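Local atomic coordinates of diacylglycerol O-acyltransferase (Marinobacter hydrocarbonoclasticus, PDB entry 6CHJ), a protein that probably transfers the acyl group of an acyl-CoA to an alcohol acceptor, making wax esters or, from diacylglycerol, triacylglycerol. Residues 35-47 / 118-130. Sequence-based numbering, arbitrary orientation.
Sequences APDDYVAQLADQL and HLIEGLKDRQFAL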
# COMPACT_ATOMS: atom_id res chain seq x y z
N ALA B 35 14.66 -28.59 9.44
CA ALA B 35 13.40 -28.12 8.88
C ALA B 35 13.25 -28.60 7.45
O ALA B 35 14.22 -28.55 6.68
CB ALA B 35 13.33 -26.60 8.91
N PRO B 36 12.05 -29.03 7.08
CA PRO B 36 11.81 -29.42 5.68
C PRO B 36 12.04 -28.24 4.75
O PRO B 36 11.85 -27.08 5.13
CB PRO B 36 10.34 -29.86 5.68
CG PRO B 36 9.74 -29.14 6.84
CD PRO B 36 10.81 -29.04 7.88
N ASP B 37 12.47 -28.55 3.53
CA ASP B 37 12.71 -27.57 2.48
C ASP B 37 11.58 -26.54 2.35
O ASP B 37 11.81 -25.40 1.93
CB ASP B 37 12.89 -28.27 1.13
CG ASP B 37 14.28 -28.84 0.94
OD1 ASP B 37 15.21 -28.31 1.58
OD2 ASP B 37 14.44 -29.81 0.16
N ASP B 38 10.36 -26.93 2.71
CA ASP B 38 9.18 -26.10 2.55
C ASP B 38 8.68 -25.57 3.89
O ASP B 38 7.47 -25.40 4.09
CB ASP B 38 8.08 -26.87 1.83
CG ASP B 38 7.51 -28.04 2.67
OD1 ASP B 38 8.14 -28.45 3.67
OD2 ASP B 38 6.42 -28.54 2.31
N TYR B 39 9.60 -25.26 4.81
CA TYR B 39 9.22 -24.95 6.20
C TYR B 39 8.39 -23.68 6.31
O TYR B 39 7.57 -23.56 7.23
CB TYR B 39 10.47 -24.82 7.08
CG TYR B 39 10.19 -24.14 8.41
CD1 TYR B 39 9.48 -24.79 9.41
CD2 TYR B 39 10.62 -22.84 8.66
CE1 TYR B 39 9.22 -24.17 10.63
CE2 TYR B 39 10.35 -22.20 9.86
CZ TYR B 39 9.66 -22.87 10.85
OH TYR B 39 9.39 -22.25 12.06
N VAL B 40 8.60 -22.69 5.44
CA VAL B 40 7.87 -21.44 5.62
C VAL B 40 6.41 -21.64 5.23
O VAL B 40 5.49 -21.26 5.98
CB VAL B 40 8.54 -20.28 4.87
CG1 VAL B 40 7.93 -18.96 5.31
CG2 VAL B 40 10.04 -20.25 5.17
N ALA B 41 6.16 -22.30 4.08
CA ALA B 41 4.78 -22.57 3.69
C ALA B 41 4.04 -23.34 4.78
O ALA B 41 2.87 -23.04 5.09
CB ALA B 41 4.74 -23.31 2.36
N GLN B 42 4.71 -24.32 5.41
CA GLN B 42 4.14 -24.99 6.59
C GLN B 42 3.82 -23.98 7.69
O GLN B 42 2.77 -24.08 8.34
CB GLN B 42 5.11 -26.04 7.13
CG GLN B 42 5.54 -27.10 6.14
CD GLN B 42 5.60 -28.51 6.71
OE1 GLN B 42 6.53 -28.86 7.46
NE2 GLN B 42 4.62 -29.33 6.35
N LEU B 43 4.73 -23.03 7.93
CA LEU B 43 4.52 -22.06 9.01
C LEU B 43 3.32 -21.16 8.72
O LEU B 43 2.50 -20.88 9.61
CB LEU B 43 5.78 -21.21 9.20
CG LEU B 43 5.64 -20.04 10.19
CD1 LEU B 43 5.05 -20.51 11.50
CD2 LEU B 43 6.99 -19.33 10.42
N ALA B 44 3.22 -20.67 7.48
CA ALA B 44 2.10 -19.79 7.15
C ALA B 44 0.79 -20.49 7.43
O ALA B 44 -0.15 -19.88 7.96
CB ALA B 44 2.19 -19.35 5.69
N ASP B 45 0.73 -21.80 7.14
CA ASP B 45 -0.52 -22.53 7.29
C ASP B 45 -1.02 -22.54 8.73
O ASP B 45 -2.21 -22.34 8.98
CB ASP B 45 -0.35 -23.95 6.76
CG ASP B 45 -0.46 -24.01 5.25
OD1 ASP B 45 -1.35 -23.30 4.72
OD2 ASP B 45 0.35 -24.73 4.60
N GLN B 46 -0.12 -22.72 9.71
CA GLN B 46 -0.59 -22.76 11.09
C GLN B 46 -0.76 -21.38 11.69
O GLN B 46 -1.52 -21.23 12.65
CB GLN B 46 0.33 -23.63 11.96
CG GLN B 46 -0.39 -24.20 13.22
CD GLN B 46 -1.32 -25.41 12.92
OE1 GLN B 46 -2.12 -25.39 11.98
NE2 GLN B 46 -1.22 -26.45 13.76
N LEU B 47 -0.09 -20.36 11.15
CA LEU B 47 -0.34 -19.01 11.64
C LEU B 47 -1.73 -18.55 11.21
O LEU B 47 -2.42 -17.86 11.98
CB LEU B 47 0.74 -18.04 11.14
CG LEU B 47 2.06 -18.06 11.94
CD1 LEU B 47 3.22 -17.40 11.17
CD2 LEU B 47 1.90 -17.47 13.32
N HIS B 118 3.77 -9.60 7.90
CA HIS B 118 4.09 -10.13 6.58
C HIS B 118 5.16 -11.21 6.75
O HIS B 118 6.32 -10.90 7.06
CB HIS B 118 4.58 -9.01 5.66
CG HIS B 118 3.51 -8.01 5.29
ND1 HIS B 118 3.13 -7.79 3.98
CD2 HIS B 118 2.76 -7.18 6.05
CE1 HIS B 118 2.18 -6.87 3.95
NE2 HIS B 118 1.93 -6.49 5.20
N LEU B 119 4.77 -12.46 6.55
CA LEU B 119 5.72 -13.57 6.51
C LEU B 119 6.23 -13.73 5.09
O LEU B 119 5.45 -14.04 4.17
CB LEU B 119 5.06 -14.85 7.03
CG LEU B 119 5.80 -16.19 6.91
CD1 LEU B 119 7.09 -16.12 7.71
CD2 LEU B 119 4.91 -17.37 7.37
N ILE B 120 7.53 -13.55 4.90
CA ILE B 120 8.17 -13.55 3.59
C ILE B 120 8.98 -14.84 3.44
O ILE B 120 9.86 -15.14 4.26
CB ILE B 120 9.08 -12.33 3.40
CG1 ILE B 120 8.33 -11.01 3.74
CG2 ILE B 120 9.67 -12.31 1.99
CD1 ILE B 120 9.25 -9.90 4.26
N GLU B 121 8.69 -15.60 2.38
CA GLU B 121 9.42 -16.78 1.96
C GLU B 121 10.24 -16.42 0.73
O GLU B 121 10.27 -15.27 0.30
CB GLU B 121 8.48 -17.97 1.69
CG GLU B 121 7.77 -17.96 0.31
CD GLU B 121 7.29 -19.36 -0.17
OE1 GLU B 121 7.08 -20.26 0.68
OE2 GLU B 121 7.08 -19.55 -1.39
N GLY B 122 10.94 -17.42 0.18
CA GLY B 122 11.80 -17.21 -0.97
C GLY B 122 13.17 -16.64 -0.67
O GLY B 122 13.86 -16.24 -1.61
N LEU B 123 13.58 -16.58 0.59
CA LEU B 123 14.94 -16.13 0.86
C LEU B 123 15.92 -17.27 0.58
O LEU B 123 15.57 -18.45 0.70
CB LEU B 123 15.06 -15.62 2.30
CG LEU B 123 14.54 -14.19 2.49
CD1 LEU B 123 13.00 -14.11 2.62
CD2 LEU B 123 15.22 -13.52 3.66
N LYS B 124 17.14 -16.91 0.19
CA LYS B 124 18.09 -17.87 -0.37
C LYS B 124 18.39 -19.06 0.53
O LYS B 124 17.87 -20.15 0.30
CB LYS B 124 19.39 -17.16 -0.76
CG LYS B 124 19.60 -17.18 -2.27
CD LYS B 124 20.83 -16.44 -2.75
CE LYS B 124 21.02 -16.68 -4.27
NZ LYS B 124 21.77 -15.59 -4.99
N ASP B 125 19.25 -18.89 1.53
CA ASP B 125 19.88 -20.06 2.17
C ASP B 125 19.17 -20.41 3.47
O ASP B 125 19.71 -20.34 4.57
CB ASP B 125 21.37 -19.80 2.38
CG ASP B 125 22.15 -19.70 1.07
OD1 ASP B 125 22.65 -18.60 0.74
OD2 ASP B 125 22.29 -20.73 0.37
N ARG B 126 17.91 -20.82 3.33
CA ARG B 126 17.11 -21.38 4.43
C ARG B 126 16.87 -20.34 5.52
O ARG B 126 17.04 -20.59 6.72
CB ARG B 126 17.76 -22.66 4.98
CG ARG B 126 17.81 -23.83 3.96
CD ARG B 126 18.42 -25.15 4.51
NE ARG B 126 17.83 -25.55 5.79
CZ ARG B 126 16.81 -26.39 5.90
NH1 ARG B 126 16.24 -26.90 4.81
NH2 ARG B 126 16.33 -26.69 7.11
N GLN B 127 16.45 -19.15 5.09
CA GLN B 127 15.99 -18.11 5.99
C GLN B 127 14.59 -17.68 5.58
O GLN B 127 14.16 -17.89 4.44
CB GLN B 127 16.93 -16.91 5.98
CG GLN B 127 18.39 -17.28 6.14
CD GLN B 127 19.22 -16.20 6.81
OE1 GLN B 127 19.22 -16.08 8.04
NE2 GLN B 127 19.92 -15.41 6.01
N PHE B 128 13.87 -17.08 6.53
CA PHE B 128 12.62 -16.39 6.25
C PHE B 128 12.60 -15.07 7.03
O PHE B 128 13.50 -14.80 7.84
CB PHE B 128 11.42 -17.28 6.59
CG PHE B 128 11.25 -17.57 8.05
CD1 PHE B 128 10.30 -16.89 8.79
CD2 PHE B 128 12.01 -18.54 8.66
CE1 PHE B 128 10.12 -17.14 10.13
CE2 PHE B 128 11.84 -18.82 10.01
CZ PHE B 128 10.88 -18.12 10.74
N ALA B 129 11.57 -14.25 6.78
CA ALA B 129 11.51 -12.91 7.36
C ALA B 129 10.11 -12.60 7.88
O ALA B 129 9.10 -13.09 7.35
CB ALA B 129 11.92 -11.82 6.36
N LEU B 130 10.05 -11.78 8.92
CA LEU B 130 8.79 -11.18 9.35
C LEU B 130 8.92 -9.67 9.17
O LEU B 130 9.83 -9.05 9.73
CB LEU B 130 8.47 -11.49 10.81
CG LEU B 130 7.76 -12.78 11.21
CD1 LEU B 130 7.16 -12.58 12.59
CD2 LEU B 130 6.70 -13.25 10.18
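Helix 39-47 packs on one face of a beta hairpin; its axis passes 8.8 Å from the axis of strand 118-121 and runs nearly antiparallel to it (159°), and Val40 and Glu121 have the nearest CA atoms here. Val40 sits over the pair of strands, among the side chains of Leu119, Glu121 and Phe128. Its CG1, anti to the backbone N (chi1 -168°), packs on Leu119 CD1 and on Glu121 CB. Its CG2 takes the other direction and sits 3.6 Å from Phe128 CB. One turn on, Leu43 CD2 meets the Phe128 ring at CE1, 3.8 Å away. Leu119 pushes CD2 against the helix backbone at Ala44 N (3.7 Å) and also touches Leu43 and Leu47. Tyr39 turns its ring edge toward the face of Phe128 in an offset edge-to-face pair, with centroids 5.8 Å apart and planes at 64°. Phe29 of strand 22-30 stacks on Phe128 as well. With the ring gone, as in an alanine here, the Tyr39 edge would probably lose its aromatic partner and a gap would be likely beside Leu43 CD2.

Polar contacts lie at the hairpin turn. The Arg126 chain bends at chi3, and NH1 and NH2 both donate hydrogen bonds to Ala35 O, at 3.2 Å and 2.8 Å. That oxygen lies in the guanidinium plane. A long salt bridge joins Arg126 NH1 to Asp37 OD1, 3.7 Å away. Glu121 OE2 is hydrogen-bonded to OG1 of Thr89 of the second subunit, so this helix-on-sheet layer borders the dimer interface. The chemistry implies an apolar helix-sheet interface, with Arg126 tying the loop before the helix to the hairpin turn at the solvent-facing rim.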